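Side-chain contact in LanC-like protein GCR2 (Arabidopsis thaliana, PDB 3T33), which may play a role in abscisic acid signalling and belongs to the zinc-binding LanC-like family: residues A[338-341]-A[342-346]. Numbering follows the deposited sequence.
Sequences GNTY and VFLSL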
loop_
_atom_site.group_PDB
_atom_site.type_symbol
_atom_site.label_atom_id
_atom_site.label_comp_id
_atom_site.label_asym_id
_atom_site.label_seq_id
_atom_site.Cartn_x
_atom_site.Cartn_y
_atom_site.Cartn_z
ATOM N N GLY A 338 -1.531 0.758 -7.517
ATOM C CA GLY A 338 -0.693 1.082 -6.356
ATOM C C GLY A 338 -0.239 2.522 -6.428
ATOM O O GLY A 338 -0.280 3.231 -5.414
ATOM N N ASN A 339 0.184 2.969 -7.620
ATOM C CA ASN A 339 0.559 4.392 -7.771
ATOM C C ASN A 339 -0.605 5.417 -7.541
ATOM O O ASN A 339 -0.373 6.531 -7.073
ATOM C CB ASN A 339 1.293 4.611 -9.072
ATOM C CG ASN A 339 2.600 3.815 -9.130
ATOM O OD1 ASN A 339 3.260 3.793 -10.128
ATOM N ND2 ASN A 339 2.924 3.127 -8.089
ATOM N N THR A 340 -1.848 5.001 -7.768
ATOM C CA THR A 340 -2.980 5.825 -7.409
ATOM C C THR A 340 -2.926 6.355 -5.978
ATOM O O THR A 340 -3.278 7.524 -5.723
ATOM C CB THR A 340 -4.303 5.005 -7.606
ATOM O OG1 THR A 340 -4.357 4.677 -8.976
ATOM C CG2 THR A 340 -5.524 5.827 -7.269
ATOM N N TYR A 341 -2.473 5.514 -5.052
ATOM C CA TYR A 341 -2.418 5.859 -3.628
ATOM C C TYR A 341 -1.497 7.003 -3.378
ATOM O O TYR A 341 -1.658 7.768 -2.392
ATOM C CB TYR A 341 -2.003 4.651 -2.763
ATOM C CG TYR A 341 -3.178 3.711 -2.427
ATOM C CD1 TYR A 341 -4.080 4.013 -1.411
ATOM C CD2 TYR A 341 -3.394 2.554 -3.162
ATOM C CE1 TYR A 341 -5.180 3.156 -1.147
ATOM C CE2 TYR A 341 -4.492 1.713 -2.905
ATOM C CZ TYR A 341 -5.347 1.995 -1.888
ATOM O OH TYR A 341 -6.412 1.142 -1.602
ATOM N N VAL A 342 -0.516 7.173 -4.238
ATOM C CA VAL A 342 0.284 8.404 -4.080
ATOM C C VAL A 342 -0.617 9.657 -4.106
ATOM O O VAL A 342 -0.544 10.511 -3.203
ATOM C CB VAL A 342 1.389 8.523 -5.169
ATOM C CG1 VAL A 342 2.106 9.815 -5.006
ATOM C CG2 VAL A 342 2.408 7.407 -5.008
ATOM N N PHE A 343 -1.497 9.757 -5.103
ATOM C CA PHE A 343 -2.380 10.933 -5.169
ATOM C C PHE A 343 -3.365 11.047 -4.044
ATOM O O PHE A 343 -3.548 12.104 -3.493
ATOM C CB PHE A 343 -3.021 11.008 -6.561
ATOM C CG PHE A 343 -2.010 10.836 -7.653
ATOM C CD1 PHE A 343 -0.869 11.638 -7.664
ATOM C CD2 PHE A 343 -2.159 9.852 -8.622
ATOM C CE1 PHE A 343 0.071 11.514 -8.677
ATOM C CE2 PHE A 343 -1.243 9.705 -9.631
ATOM C CZ PHE A 343 -0.097 10.512 -9.658
ATOM N N LEU A 344 -3.984 9.936 -3.688
ATOM C CA LEU A 344 -4.805 9.816 -2.486
ATOM C C LEU A 344 -4.056 10.228 -1.252
ATOM O O LEU A 344 -4.624 10.881 -0.381
ATOM C CB LEU A 344 -5.261 8.379 -2.280
ATOM C CG LEU A 344 -6.222 7.991 -3.384
ATOM C CD1 LEU A 344 -6.592 6.484 -3.226
ATOM C CD2 LEU A 344 -7.496 8.863 -3.396
ATOM N N SER A 345 -2.791 9.896 -1.169
ATOM C CA SER A 345 -2.053 10.269 0.023
ATOM C C SER A 345 -1.819 11.784 0.090
ATOM O O SER A 345 -1.837 12.383 1.161
ATOM C CB SER A 345 -0.684 9.530 0.089
ATOM O OG SER A 345 -0.238 9.428 1.467
ATOM N N LEU A 346 -1.576 12.386 -1.073
ATOM C CA LEU A 346 -1.247 13.826 -1.159
ATOM C C LEU A 346 -2.551 14.621 -0.889
ATOM O O LEU A 346 -2.572 15.620 -0.140
ATOM C CB LEU A 346 -0.650 14.133 -2.543
ATOM C CG LEU A 346 0.819 13.707 -2.607
ATOM C CD1 LEU A 346 1.296 13.592 -4.025
ATOM C CD2 LEU A 346 1.632 14.731 -1.832
#
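The ring of Y341 meets L344 one helical turn on: CD1 of L344 comes within 4.0 Å of CD1 of Y341, and it approaches the ring obliquely. The backbone oxygen of G338 lies in the ring plane, at the edge on the CD2 side. CG of Y341 is anti to the carbonyl carbon (chi1 -83°), which swings the ring back toward the preceding turn and that oxygen. Its hydroxyl is hydrogen-bonded to D401, so an aromatic with a polar end suits this buried place. F343 has the same kind of first torsion but leaves from another side of the helix: its CB lies 3.6 Å from O of T340, its ring passes obliquely by the carbonyls of T340 and N339, and its flat ring suits F362, which meets it edge-to-face. T340 pairs a methyl, CG2, 4.2 Å from CD1 of L344, with a hydroxyl hydrogen-bonded to O of I336, one turn back.

Helix 336-350, which starts just after the zinc ligands C333 and H334, lies in the alpha/alpha barrel of the LanC family. Helix 392-402 packs against T340, Y341 and L344, the leucine offering methyls to both Y341 and M402, whereas helix 291-305 touches N339, V342 and S345. Branched V342 fills that second side against P292; its CG2 also lies 3.6 Å from O of N339 in the preceding turn.

Two i to i+4 backbone bonds join the turns. N of L344 reaches O of T340 at 3.2 Å, nearly straight (168°) and in the carbonyl plane; N of S345 reaches O of Y341 at 2.7 Å, more bent and tilted from that plane. A still more bent i to i+3 bond runs from N of V342 to O of N339 (2.9 Å), with the donor well above the carbonyl plane. Small S345 fits close to the backbone, and its buried hydroxyl is hydrogen-bonded to E414 near the C-terminus.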